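Local atomic coordinates of putative dioxygenase (1H-3-hydroxy-4-oxoquinaldine 2,4-dioxygenase) (Mycobacteroides abscessus subsp. abscessus, PDB entry 6RA3), a protein that cleaves the ring of the Pseudomonas quinolone signal (PQS) with dioxygen, forming N-octanoylanthranilate and carbon monoxide in the breakdown of this quorum-sensing molecule. Residues Arg53-Arg57 / Glu73-Thr78; Phe90-Ala96 / Val114-Leu120; Gly22-Val26 / Ala260-Leu264; Ala32-Ala37 / His167-Ser172; Gly40-Leu45 / Pro253-Ala257. All coordinates share one frame. Residues are numbered along the deposited sequence.

Contact 1: Arg53-Arg57 / Glu73-Thr78; sequences RVCWR and EMAADT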
# COMPACT_ATOMS: atom_id res chain seq x y z
N ARG A 53 -3.78 6.81 -13.27
CA ARG A 53 -4.59 5.59 -13.27
C ARG A 53 -5.70 5.75 -12.23
O ARG A 53 -5.43 6.13 -11.09
CB ARG A 53 -3.74 4.36 -12.97
CG ARG A 53 -2.62 4.10 -13.94
CD ARG A 53 -2.02 2.74 -13.71
NE ARG A 53 -1.29 2.74 -12.45
CZ ARG A 53 -0.81 1.65 -11.85
NH1 ARG A 53 -0.99 0.45 -12.38
NH2 ARG A 53 -0.15 1.78 -10.71
N VAL A 54 -6.94 5.48 -12.64
CA VAL A 54 -8.11 5.82 -11.83
C VAL A 54 -8.89 4.55 -11.51
O VAL A 54 -9.12 3.71 -12.38
CB VAL A 54 -9.02 6.83 -12.54
CG1 VAL A 54 -10.29 7.05 -11.73
CG2 VAL A 54 -8.31 8.14 -12.75
N CYS A 55 -9.29 4.44 -10.26
CA CYS A 55 -10.15 3.36 -9.79
C CYS A 55 -11.58 3.88 -9.71
O CYS A 55 -11.80 5.05 -9.40
CB CYS A 55 -9.72 2.87 -8.40
SG CYS A 55 -8.17 1.97 -8.30
N TRP A 56 -12.55 3.01 -10.02
CA TRP A 56 -13.95 3.35 -9.77
C TRP A 56 -14.24 3.39 -8.26
O TRP A 56 -13.55 2.77 -7.45
CB TRP A 56 -14.88 2.31 -10.42
CG TRP A 56 -14.59 2.05 -11.85
CD1 TRP A 56 -14.26 0.85 -12.41
CD2 TRP A 56 -14.60 3.01 -12.91
NE1 TRP A 56 -14.07 1.00 -13.76
CE2 TRP A 56 -14.26 2.32 -14.09
CE3 TRP A 56 -14.86 4.38 -12.97
CZ2 TRP A 56 -14.18 2.97 -15.33
CZ3 TRP A 56 -14.76 5.02 -14.20
CH2 TRP A 56 -14.45 4.31 -15.36
N ARG A 57 -15.26 4.16 -7.90
CA ARG A 57 -15.79 4.12 -6.54
C ARG A 57 -16.09 2.67 -6.16
O ARG A 57 -16.45 1.85 -6.99
CB ARG A 57 -17.02 5.03 -6.41
CG ARG A 57 -18.33 4.52 -7.02
CD ARG A 57 -19.50 5.41 -6.64
NE ARG A 57 -19.34 6.81 -6.98
CZ ARG A 57 -20.24 7.74 -6.69
NH1 ARG A 57 -21.36 7.41 -6.05
NH2 ARG A 57 -20.04 9.00 -7.04
N GLU A 73 -22.05 8.24 -12.45
CA GLU A 73 -21.17 8.42 -11.29
C GLU A 73 -19.71 8.14 -11.66
O GLU A 73 -18.80 8.84 -11.20
CB GLU A 73 -21.62 7.52 -10.14
CG GLU A 73 -22.85 7.99 -9.40
CD GLU A 73 -24.12 7.92 -10.26
OE1 GLU A 73 -24.27 6.94 -11.03
OE2 GLU A 73 -24.95 8.86 -10.17
N MET A 74 -19.46 7.11 -12.46
CA MET A 74 -18.09 6.80 -12.85
C MET A 74 -17.45 7.99 -13.58
O MET A 74 -16.29 8.34 -13.32
CB MET A 74 -18.09 5.54 -13.71
CG MET A 74 -18.36 4.26 -12.91
SD MET A 74 -19.10 2.94 -13.90
CE MET A 74 -17.69 1.92 -14.25
N ALA A 75 -18.23 8.67 -14.41
CA ALA A 75 -17.79 9.85 -15.14
C ALA A 75 -17.72 11.09 -14.27
O ALA A 75 -16.79 11.90 -14.40
CB ALA A 75 -18.74 10.10 -16.31
N ALA A 76 -18.69 11.28 -13.39
CA ALA A 76 -18.65 12.44 -12.51
C ALA A 76 -17.46 12.34 -11.56
O ALA A 76 -16.87 13.36 -11.22
CB ALA A 76 -19.96 12.56 -11.71
N ASP A 77 -17.13 11.11 -11.11
CA ASP A 77 -16.02 10.91 -10.17
C ASP A 77 -14.67 11.13 -10.85
O ASP A 77 -13.77 11.76 -10.29
CB ASP A 77 -16.00 9.49 -9.58
CG ASP A 77 -17.21 9.14 -8.72
OD1 ASP A 77 -17.37 7.92 -8.48
OD2 ASP A 77 -17.96 10.04 -8.29
N THR A 78 -14.50 10.54 -12.04
CA THR A 78 -13.24 10.63 -12.76
C THR A 78 -12.96 12.07 -13.14
O THR A 78 -11.84 12.55 -12.99
CB THR A 78 -13.28 9.73 -13.99
OG1 THR A 78 -13.42 8.36 -13.58
CG2 THR A 78 -11.99 9.88 -14.85
O HOH W 1 -13.70 7.10 -10.67
O HOH W 2 -16.23 6.25 -9.84
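Arg57, Trp56 and Met74 carry most of the 391 Å² buried between the chain leaving strand 51-54 and helix 71-84. Arg57 meets Asp77 in a two-pronged salt bridge: NE donates to OD1 at 2.7 Å and NH2 to OD2 at 2.6 Å, with N-H...O angles of 163° and 166°, so the carboxylate lies at the edge of the guanidinium, near its plane. One face of the same group rests on Glu73, with Arg57 CZ 3.7 Å from Glu73 CB. Asp77 OD2 is also bonded to Asn8.

Trp56 CZ3 approaches Met74 CB at 3.4 Å, and Met74 CE stands 3.6 Å from the centroid of the five-membered ring, 16° off the normal, a CH-pi contact over the face. Met74 SD is 4.6 Å from the centroid of the six-membered ring, which adds a Met-aromatic contact. The indole NE1 turns elsewhere, to Ser29 O. Two waters bridge the segments: one donates to Cys55 O (3.1 Å) and Thr78 OG1 (3.2 Å), the other accepts from Arg57 N (3.0 Å) and donates to Asp77 OD1 (2.4 Å).

Closer to the sheet, Val54 CG1 touches Thr78 OG1 at 3.9 Å. Helices flank a mostly parallel central sheet in the alpha/beta-hydrolase fold, and here Val54, Trp56 and Arg57 join strand 51-54 and the loop leaving it to helix 71-84.

Contact 2: Phe90-Ala96 / Val114-Leu120; sequences FVPIAHA and VPAVMIL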
# COMPACT_ATOMS: atom_id res chain seq x y z
N PHE A 90 -6.80 15.59 -21.65
CA PHE A 90 -6.46 14.22 -21.31
C PHE A 90 -7.13 13.26 -22.27
O PHE A 90 -8.12 13.57 -22.93
CB PHE A 90 -6.84 13.90 -19.85
CG PHE A 90 -8.33 14.02 -19.52
CD1 PHE A 90 -8.86 15.21 -19.06
CD2 PHE A 90 -9.15 12.91 -19.60
CE1 PHE A 90 -10.23 15.31 -18.71
CE2 PHE A 90 -10.50 12.99 -19.24
CZ PHE A 90 -11.03 14.18 -18.80
N VAL A 91 -6.55 12.07 -22.31
CA VAL A 91 -6.94 11.02 -23.22
C VAL A 91 -7.30 9.80 -22.39
O VAL A 91 -6.43 9.05 -21.95
CB VAL A 91 -5.80 10.69 -24.20
CG1 VAL A 91 -6.08 9.40 -24.93
CG2 VAL A 91 -5.61 11.84 -25.17
N PRO A 92 -8.60 9.55 -22.17
CA PRO A 92 -9.01 8.30 -21.51
C PRO A 92 -8.57 7.06 -22.28
O PRO A 92 -8.67 7.00 -23.50
CB PRO A 92 -10.53 8.41 -21.46
CG PRO A 92 -10.83 9.85 -21.53
CD PRO A 92 -9.73 10.50 -22.31
N ILE A 93 -8.07 6.08 -21.53
CA ILE A 93 -7.87 4.72 -21.99
C ILE A 93 -8.76 3.85 -21.11
O ILE A 93 -8.60 3.84 -19.89
CB ILE A 93 -6.40 4.28 -21.87
CG1 ILE A 93 -5.45 5.28 -22.56
CG2 ILE A 93 -6.21 2.84 -22.43
CD1 ILE A 93 -3.96 4.82 -22.57
N ALA A 94 -9.70 3.10 -21.72
CA ALA A 94 -10.77 2.44 -20.97
C ALA A 94 -10.96 0.99 -21.39
O ALA A 94 -11.11 0.69 -22.59
CB ALA A 94 -12.08 3.21 -21.15
N HIS A 95 -11.01 0.09 -20.41
CA HIS A 95 -11.13 -1.33 -20.68
C HIS A 95 -12.59 -1.77 -20.69
O HIS A 95 -13.35 -1.45 -19.78
CB HIS A 95 -10.38 -2.17 -19.65
CG HIS A 95 -10.55 -3.64 -19.88
ND1 HIS A 95 -11.44 -4.40 -19.15
CD2 HIS A 95 -9.98 -4.47 -20.78
CE1 HIS A 95 -11.38 -5.65 -19.56
NE2 HIS A 95 -10.50 -5.72 -20.55
N ALA A 96 -12.93 -2.55 -21.72
CA ALA A 96 -14.28 -3.05 -21.94
C ALA A 96 -15.32 -2.04 -21.47
O ALA A 96 -15.33 -0.89 -21.93
CB ALA A 96 -14.47 -4.40 -21.24
N VAL A 114 -11.00 16.86 -23.93
CA VAL A 114 -10.77 15.44 -24.18
C VAL A 114 -10.67 15.23 -25.69
O VAL A 114 -11.69 14.96 -26.35
CB VAL A 114 -11.88 14.57 -23.56
CG1 VAL A 114 -11.78 13.11 -24.03
CG2 VAL A 114 -11.78 14.64 -22.05
N PRO A 115 -9.46 15.34 -26.26
CA PRO A 115 -9.30 15.24 -27.72
C PRO A 115 -9.28 13.82 -28.24
O PRO A 115 -9.34 13.63 -29.46
CB PRO A 115 -7.94 15.90 -27.95
CG PRO A 115 -7.18 15.48 -26.72
CD PRO A 115 -8.17 15.61 -25.60
N ALA A 116 -9.19 12.82 -27.38
CA ALA A 116 -9.17 11.46 -27.89
C ALA A 116 -9.54 10.50 -26.77
O ALA A 116 -9.46 10.83 -25.58
CB ALA A 116 -7.81 11.10 -28.48
N VAL A 117 -9.93 9.30 -27.18
CA VAL A 117 -10.37 8.22 -26.30
C VAL A 117 -9.98 6.91 -26.94
O VAL A 117 -10.34 6.64 -28.08
CB VAL A 117 -11.91 8.20 -26.07
CG1 VAL A 117 -12.32 6.92 -25.31
CG2 VAL A 117 -12.38 9.44 -25.35
N MET A 118 -9.29 6.05 -26.19
CA MET A 118 -9.04 4.68 -26.59
C MET A 118 -9.90 3.73 -25.77
O MET A 118 -9.99 3.86 -24.54
CB MET A 118 -7.56 4.31 -26.42
CG MET A 118 -7.26 2.86 -26.72
SD MET A 118 -5.52 2.50 -27.13
CE MET A 118 -5.48 3.33 -28.69
N ILE A 119 -10.52 2.76 -26.45
CA ILE A 119 -11.35 1.74 -25.81
C ILE A 119 -10.80 0.38 -26.17
O ILE A 119 -10.40 0.14 -27.32
CB ILE A 119 -12.83 1.88 -26.21
CG1 ILE A 119 -13.35 3.27 -25.80
CG2 ILE A 119 -13.67 0.77 -25.59
CD1 ILE A 119 -14.77 3.59 -26.23
N LEU A 120 -10.72 -0.50 -25.17
CA LEU A 120 -10.17 -1.85 -25.29
C LEU A 120 -11.32 -2.86 -25.16
O LEU A 120 -11.95 -2.94 -24.10
CB LEU A 120 -9.11 -2.10 -24.22
CG LEU A 120 -7.67 -1.59 -24.36
CD1 LEU A 120 -7.58 -0.25 -25.06
CD2 LEU A 120 -7.06 -1.51 -22.97
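Phe90 lays one face of its ring against Val114: CG2 of Val114 is 3.6 Å from the ring centroid, 22° off the normal, a CH-pi contact just ahead of the regular strand pairing. Pro92 CD packs on Val114 CG1 at 3.7 Å.

From there the strands run parallel, their axes 4.8 Å apart at closest and 12° from alignment. Four hydrogen bonds fix the register: Met118 N to Pro92 O, Ala94 N to Met118 O and Leu120 N to Ala94 O, each 2.9 Å, then Ala96 N to Leu120 O at 2.6 Å. Pro92 has no amide hydrogen to offer, and its CD comes within 3.3 Å of Ala116 O; that carbonyl instead receives a CA-H...O contact from Val91 CA at 3.5 Å.

Side chains alternate. Ile93, His95, Met118 and Leu120 share one face, where Ile93 CG2 lies 4.3 Å from Leu120 CD1; Ala94 and Ile119 occupy the other. His95 NE2 bonds to the backbone O of His246, the active-site residue, so the strand ends beside the catalytic centre.

This is a beta-alpha-beta unit whose connecting helix 99-109 packs on Phe90, Ala94 and Ile119, while helix 253-266 meets Ile93, Ala116 and Met118 and strand 24-28 flanks strand 90-95.

Contact 3: Gly22-Val26 / Ala260-Leu264; sequences GPVFV and AIDLL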
# COMPACT_ATOMS: atom_id res chain seq x y z
N GLY A 22 1.70 18.01 -22.45
CA GLY A 22 0.71 17.54 -23.38
C GLY A 22 -0.44 16.88 -22.65
O GLY A 22 -0.55 16.98 -21.43
N PRO A 23 -1.31 16.19 -23.40
CA PRO A 23 -2.44 15.51 -22.76
C PRO A 23 -2.00 14.40 -21.84
O PRO A 23 -1.02 13.69 -22.11
CB PRO A 23 -3.25 14.95 -23.95
CG PRO A 23 -2.83 15.77 -25.11
CD PRO A 23 -1.37 16.09 -24.87
N VAL A 24 -2.77 14.23 -20.77
CA VAL A 24 -2.54 13.22 -19.75
C VAL A 24 -3.24 11.93 -20.18
O VAL A 24 -4.40 11.95 -20.60
CB VAL A 24 -3.07 13.73 -18.40
CG1 VAL A 24 -2.93 12.69 -17.27
CG2 VAL A 24 -2.38 15.04 -18.05
N PHE A 25 -2.55 10.80 -20.07
CA PHE A 25 -3.23 9.52 -20.15
C PHE A 25 -4.01 9.23 -18.86
O PHE A 25 -3.45 9.29 -17.76
CB PHE A 25 -2.25 8.40 -20.41
CG PHE A 25 -1.68 8.40 -21.80
CD1 PHE A 25 -2.52 8.51 -22.91
CD2 PHE A 25 -0.31 8.30 -22.01
CE1 PHE A 25 -2.00 8.50 -24.19
CE2 PHE A 25 0.21 8.29 -23.29
CZ PHE A 25 -0.63 8.40 -24.38
N VAL A 26 -5.30 8.90 -18.99
CA VAL A 26 -6.14 8.52 -17.84
C VAL A 26 -6.64 7.11 -18.09
O VAL A 26 -7.40 6.87 -19.04
CB VAL A 26 -7.29 9.50 -17.60
CG1 VAL A 26 -8.14 9.03 -16.41
CG2 VAL A 26 -6.78 10.89 -17.34
N ALA A 260 -2.03 3.95 -28.02
CA ALA A 260 -2.44 5.16 -27.32
C ALA A 260 -1.53 6.33 -27.65
O ALA A 260 -1.98 7.47 -27.82
CB ALA A 260 -2.45 4.92 -25.81
N ILE A 261 -0.22 6.10 -27.69
CA ILE A 261 0.70 7.19 -27.99
C ILE A 261 0.44 7.70 -29.41
O ILE A 261 0.28 8.91 -29.64
CB ILE A 261 2.15 6.72 -27.76
CG1 ILE A 261 2.40 6.57 -26.25
CG2 ILE A 261 3.15 7.68 -28.36
CD1 ILE A 261 3.36 5.46 -25.88
N ASP A 262 0.30 6.77 -30.36
CA ASP A 262 -0.05 7.14 -31.74
C ASP A 262 -1.36 7.94 -31.79
O ASP A 262 -1.45 8.98 -32.44
CB ASP A 262 -0.16 5.88 -32.59
CG ASP A 262 -0.63 6.19 -34.00
OD1 ASP A 262 0.22 6.59 -34.82
OD2 ASP A 262 -1.85 6.05 -34.27
N LEU A 263 -2.41 7.44 -31.13
CA LEU A 263 -3.69 8.15 -31.08
C LEU A 263 -3.51 9.57 -30.58
O LEU A 263 -4.06 10.53 -31.14
CB LEU A 263 -4.67 7.38 -30.19
CG LEU A 263 -6.02 8.05 -29.88
CD1 LEU A 263 -6.80 8.26 -31.17
CD2 LEU A 263 -6.85 7.19 -28.90
N LEU A 264 -2.75 9.73 -29.48
CA LEU A 264 -2.52 11.05 -28.91
C LEU A 264 -1.79 11.93 -29.91
O LEU A 264 -2.18 13.08 -30.15
CB LEU A 264 -1.71 10.90 -27.62
CG LEU A 264 -1.43 12.17 -26.81
CD1 LEU A 264 -1.40 11.87 -25.31
CD2 LEU A 264 -0.11 12.79 -27.22
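This is an apolar helix-on-sheet contact near the N-terminal end of strand 24-28, where the C-terminal helix 253-266 lies against the sheet. The axes of strand 24-26 and helix 260-264 pass 10.7 Å apart at an angle of 131°, a separation bridged by side chains: the nearest CA atoms, those of Pro23 and Leu264, are still 7.6 Å apart.

Phe25 and Leu264 span that gap between them. Phe25 CE1 reaches Leu264 CD1 at 3.6 Å and Ala260 CB at 4.0 Å, and Phe25 CZ lies 4.0 Å from Ile261 CG1, so the end of one ring touches residues from successive turns of the helix. Ala260 O sits at the ring edge, 3.8 Å from Phe25 CE1, while it accepts the helical bond from Leu264 N at 2.9 Å.

In the alpha/beta-hydrolase fold, helices pack on both faces of a mostly parallel sheet, and the alternation of the strand is plain here: Phe25 points toward the helix, while Val24 points away and packs on Val52 and Phe90. Ile93 of the adjoining strand touches both Phe25 and Ala260.

Ahead of the strand, Pro23 extends the contact, its CB 3.8 Å and its O 3.7 Å from Leu264 CD1. On the far side of the helix, Asp262 turns away to form a salt bridge with Arg211.

Contact 4: Ala32-Ala37 / His167-Ser172; sequences AHDLRA and HVRYDS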
# COMPACT_ATOMS: atom_id res chain seq x y z
N ALA A 32 -15.07 -4.49 -11.54
CA ALA A 32 -14.54 -5.49 -10.62
C ALA A 32 -13.04 -5.64 -10.68
O ALA A 32 -12.51 -6.70 -10.34
CB ALA A 32 -15.16 -6.88 -10.83
N HIS A 33 -12.31 -4.62 -11.11
CA HIS A 33 -10.87 -4.68 -10.98
C HIS A 33 -10.37 -3.26 -10.99
O HIS A 33 -11.14 -2.31 -11.19
CB HIS A 33 -10.21 -5.59 -12.04
CG HIS A 33 -10.36 -5.13 -13.46
ND1 HIS A 33 -9.68 -5.73 -14.49
CD2 HIS A 33 -11.10 -4.15 -14.01
CE1 HIS A 33 -9.99 -5.13 -15.63
NE2 HIS A 33 -10.86 -4.17 -15.37
N ASP A 34 -9.09 -3.10 -10.68
CA ASP A 34 -8.59 -1.78 -10.35
C ASP A 34 -7.42 -1.37 -11.24
O ASP A 34 -7.21 -1.95 -12.31
CB ASP A 34 -8.21 -1.74 -8.86
CG ASP A 34 -7.10 -2.71 -8.51
OD1 ASP A 34 -6.56 -3.38 -9.42
OD2 ASP A 34 -6.77 -2.81 -7.30
N LEU A 35 -6.63 -0.41 -10.79
CA LEU A 35 -5.61 0.18 -11.64
C LEU A 35 -4.50 -0.81 -11.97
O LEU A 35 -3.77 -0.58 -12.95
CB LEU A 35 -5.14 1.48 -10.99
CG LEU A 35 -4.75 1.49 -9.52
CD1 LEU A 35 -3.65 0.46 -9.27
CD2 LEU A 35 -4.31 2.90 -9.11
N ARG A 36 -4.40 -1.94 -11.27
CA ARG A 36 -3.50 -3.02 -11.67
C ARG A 36 -3.82 -3.59 -13.05
O ARG A 36 -3.01 -4.36 -13.59
CB ARG A 36 -3.53 -4.18 -10.68
CG ARG A 36 -3.30 -3.81 -9.20
CD ARG A 36 -3.44 -5.04 -8.27
NE ARG A 36 -2.41 -6.05 -8.59
CZ ARG A 36 -1.28 -6.26 -7.90
NH1 ARG A 36 -1.00 -5.54 -6.81
NH2 ARG A 36 -0.43 -7.20 -8.30
N ALA A 37 -4.99 -3.29 -13.61
CA ALA A 37 -5.25 -3.66 -15.00
C ALA A 37 -4.24 -3.00 -15.94
O ALA A 37 -4.11 -3.44 -17.09
CB ALA A 37 -6.67 -3.28 -15.42
N HIS A 167 -3.61 -11.89 -13.39
CA HIS A 167 -4.52 -10.78 -13.09
C HIS A 167 -5.92 -11.28 -12.76
O HIS A 167 -6.58 -10.76 -11.86
CB HIS A 167 -4.56 -9.84 -14.27
CG HIS A 167 -5.55 -8.73 -14.12
ND1 HIS A 167 -5.26 -7.57 -13.44
CD2 HIS A 167 -6.80 -8.59 -14.61
CE1 HIS A 167 -6.32 -6.78 -13.48
NE2 HIS A 167 -7.26 -7.37 -14.19
N VAL A 168 -6.39 -12.29 -13.50
CA VAL A 168 -7.73 -12.82 -13.30
C VAL A 168 -7.80 -13.69 -12.05
O VAL A 168 -8.75 -13.58 -11.26
CB VAL A 168 -8.16 -13.60 -14.56
CG1 VAL A 168 -9.49 -14.30 -14.33
CG2 VAL A 168 -8.26 -12.67 -15.74
N ARG A 169 -6.80 -14.57 -11.86
CA ARG A 169 -6.79 -15.52 -10.76
C ARG A 169 -6.48 -14.84 -9.42
O ARG A 169 -7.01 -15.25 -8.38
CB ARG A 169 -5.76 -16.61 -11.02
CG ARG A 169 -6.12 -17.56 -12.19
CD ARG A 169 -5.15 -18.75 -12.27
NE ARG A 169 -3.78 -18.32 -12.52
CZ ARG A 169 -2.74 -19.13 -12.69
NH1 ARG A 169 -2.90 -20.45 -12.64
NH2 ARG A 169 -1.52 -18.63 -12.92
N TYR A 170 -5.60 -13.83 -9.42
CA TYR A 170 -4.93 -13.38 -8.20
C TYR A 170 -5.10 -11.89 -7.89
O TYR A 170 -5.00 -11.49 -6.73
CB TYR A 170 -3.44 -13.69 -8.29
CG TYR A 170 -3.09 -15.15 -8.49
CD1 TYR A 170 -3.74 -16.15 -7.78
CD2 TYR A 170 -2.08 -15.54 -9.37
CE1 TYR A 170 -3.42 -17.47 -7.94
CE2 TYR A 170 -1.75 -16.89 -9.54
CZ TYR A 170 -2.43 -17.84 -8.82
OH TYR A 170 -2.14 -19.18 -8.95
N ASP A 171 -5.29 -11.04 -8.90
CA ASP A 171 -5.17 -9.60 -8.70
C ASP A 171 -6.51 -8.88 -8.73
O ASP A 171 -6.55 -7.64 -8.71
CB ASP A 171 -4.22 -9.00 -9.73
CG ASP A 171 -2.82 -9.63 -9.67
OD1 ASP A 171 -2.45 -10.16 -8.60
OD2 ASP A 171 -2.10 -9.59 -10.68
N SER A 172 -7.62 -9.62 -8.75
CA SER A 172 -8.94 -9.01 -8.80
C SER A 172 -9.85 -9.58 -7.71
O SER A 172 -11.04 -9.76 -7.92
CB SER A 172 -9.55 -9.20 -10.19
OG SER A 172 -8.63 -8.85 -11.23
O HOH W 3 -7.49 -5.59 -10.28
O HOH W 4 -2.58 -7.68 -12.61
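The backbone of 32-37 is a loop that tightens into a 3-10 turn at 35-37, with Ala37 N bonded to Asp34 O at 2.9 Å; segment 167-172 is the end of a helix running into a loop. They come nearest at His33 and Ser172, whose CA atoms are 5.2 Å apart. Asp34 OD1 accepts from Arg36 N at 3.2 Å, an Asx turn that leads into the 3-10 turn.

The direct hydrogen bond joins two imidazoles: His33 ND1 and His167 NE2 are 2.9 Å apart. The rings meet rim to rim, with centroids 5.1 Å apart and planes at 64°. His33 NE2 in turn bonds to Gly30 N, so the ring is held at both nitrogens. His167 CE1 also packs on Ala37 CA at 3.6 Å.

Water supplies further links. One molecule donates to Asp34 OD1 (2.5 Å) and Asp171 O (2.7 Å); another hydrogen-bonds His167 ND1 (2.8 Å) and donates to Asp171 OD2 (2.8 Å). Arg36 NH2 lies 3.6 Å from Asp171 OD1, but that oxygen is well out of the guanidinium plane, so the attraction is one of charge alone.

The His33 ring also meets that of His95, and its side chain is about 7 Å from that of the active-site His246. Helix 162-170 is among those inserted between strands 116-120 and 209-214, consistent with an alpha/beta-hydrolase cap over the active-site end of the sheet, met here by the loop after strand 24-28.

Contact 5: Gly40-Leu45 / Pro253-Ala257; sequences GMLPYL and PQQVA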
# COMPACT_ATOMS: atom_id res chain seq x y z
N GLY A 40 0.95 -3.44 -16.66
CA GLY A 40 1.79 -3.82 -17.79
C GLY A 40 2.07 -2.66 -18.73
O GLY A 40 3.17 -2.55 -19.27
N MET A 41 1.07 -1.81 -18.96
CA MET A 41 1.19 -0.67 -19.85
C MET A 41 1.85 0.53 -19.18
O MET A 41 2.40 1.39 -19.87
CB MET A 41 -0.19 -0.22 -20.35
CG MET A 41 -0.87 -1.14 -21.42
SD MET A 41 -2.57 -0.62 -21.77
CE MET A 41 -2.41 1.05 -22.32
N LEU A 42 1.78 0.60 -17.85
CA LEU A 42 2.21 1.79 -17.13
C LEU A 42 3.64 2.23 -17.45
O LEU A 42 3.86 3.43 -17.65
CB LEU A 42 2.07 1.52 -15.64
CG LEU A 42 2.55 2.66 -14.76
CD1 LEU A 42 1.81 3.94 -15.07
CD2 LEU A 42 2.36 2.26 -13.32
N PRO A 43 4.64 1.36 -17.47
CA PRO A 43 6.00 1.86 -17.76
C PRO A 43 6.08 2.61 -19.09
O PRO A 43 6.80 3.61 -19.19
CB PRO A 43 6.85 0.59 -17.77
CG PRO A 43 5.99 -0.49 -17.21
CD PRO A 43 4.59 -0.11 -17.38
N TYR A 44 5.33 2.14 -20.10
CA TYR A 44 5.32 2.76 -21.42
C TYR A 44 4.50 4.04 -21.42
O TYR A 44 4.91 5.04 -22.02
CB TYR A 44 4.78 1.77 -22.46
CG TYR A 44 5.49 0.44 -22.48
CD1 TYR A 44 6.67 0.27 -23.19
CD2 TYR A 44 4.99 -0.65 -21.80
CE1 TYR A 44 7.33 -0.95 -23.21
CE2 TYR A 44 5.63 -1.87 -21.82
CZ TYR A 44 6.80 -2.02 -22.53
OH TYR A 44 7.45 -3.24 -22.55
N LEU A 45 3.37 4.06 -20.72
CA LEU A 45 2.54 5.27 -20.70
C LEU A 45 3.25 6.41 -19.98
O LEU A 45 3.24 7.56 -20.44
CB LEU A 45 1.19 4.98 -20.03
CG LEU A 45 0.24 4.00 -20.74
CD1 LEU A 45 -1.07 3.83 -19.94
CD2 LEU A 45 -0.05 4.47 -22.18
N PRO A 253 0.71 -5.27 -23.56
CA PRO A 253 0.84 -3.90 -23.03
C PRO A 253 1.62 -2.95 -23.93
O PRO A 253 1.18 -1.81 -24.13
CB PRO A 253 1.55 -4.13 -21.68
CG PRO A 253 2.30 -5.35 -21.84
CD PRO A 253 1.43 -6.25 -22.73
N GLN A 254 2.76 -3.37 -24.49
CA GLN A 254 3.52 -2.43 -25.31
C GLN A 254 2.73 -2.01 -26.56
O GLN A 254 2.64 -0.82 -26.90
CB GLN A 254 4.86 -3.04 -25.71
CG GLN A 254 5.61 -2.20 -26.73
CD GLN A 254 7.10 -2.23 -26.51
OE1 GLN A 254 7.68 -3.29 -26.24
NE2 GLN A 254 7.74 -1.06 -26.62
N GLN A 255 2.14 -2.99 -27.25
CA GLN A 255 1.39 -2.68 -28.46
C GLN A 255 0.24 -1.73 -28.16
O GLN A 255 0.02 -0.76 -28.89
CB GLN A 255 0.89 -3.98 -29.09
CG GLN A 255 2.02 -4.99 -29.35
CD GLN A 255 1.58 -6.23 -30.13
OE1 GLN A 255 0.55 -6.22 -30.81
NE2 GLN A 255 2.35 -7.32 -30.01
N VAL A 256 -0.48 -1.97 -27.07
CA VAL A 256 -1.62 -1.10 -26.79
C VAL A 256 -1.12 0.26 -26.39
O VAL A 256 -1.71 1.29 -26.75
CB VAL A 256 -2.56 -1.71 -25.73
CG1 VAL A 256 -3.63 -0.69 -25.32
CG2 VAL A 256 -3.23 -2.94 -26.26
N ALA A 257 -0.01 0.31 -25.63
CA ALA A 257 0.55 1.60 -25.24
C ALA A 257 0.97 2.36 -26.49
O ALA A 257 0.62 3.53 -26.68
CB ALA A 257 1.72 1.39 -24.28
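Helix 253-266, the C-terminal helix of this alpha/beta-hydrolase fold, begins against the start of helix 42-48, and the two pack side by side on one face of the central sheet. Their segments bury 364 Å² together.

Pro253, in the first turn, comes closest in backbone terms, its CA 4.5 Å from that of Met41. Its CB lies 3.3 Å from Gly40 O and 3.9 Å from Met41 CG, and its carbonyl O is 3.5 Å from Met41 CG. The close approach leaves little room at position 40: a CB modelled there would fall 3.2 Å from Pro253 CB, a tight fit that glycine avoids.

Gln254 lies over the ring of Tyr44. Its CB is 4.1 Å from the ring centroid, 20° off the normal, which makes a CH-pi contact, and its NE2 is 3.4 Å from Tyr44 CE1.

Val256 CG1 packs on the terminal methyl of Met41, 3.7 Å from Met41 CE. That methionine also touches Ile93 of strand 90-95, which places the contact against the sheet.

Ala257, one turn after Pro253, bonds back through its N to Pro253 O at 2.9 Å, and its CB packs against Leu45 and Tyr44. Leu45, which also touches Phe25, Thr27 and Ile93, brings its CD2 to 4.1 Å from Ala257 CB, and the same CB meets Tyr44 CB at 3.6 Å.

Contacts 1, 2 and 3 share one mixed sheet, in which strands 51-54, 24-28, 90-95 and 116-120 lie side by side; contact 5 packs on it through Met41 and Leu45, and contact 4 lies beyond the end of strand 24-28. Contacts 3 and 5, with centres 12 Å apart, both use helix 253-266; they meet through Phe25 and Leu45, and both touch contact 2 at Ile93. Contact 1 precedes contact 2 in the chain, and both are nested within the loops closed by contacts 3, 4 and 5. Contacts 4 and 5 cross, while contact 3 encloses all the others, tying an early strand to the final helix. Contact 4 meets contact 2 where His33 approaches His95, near the active site.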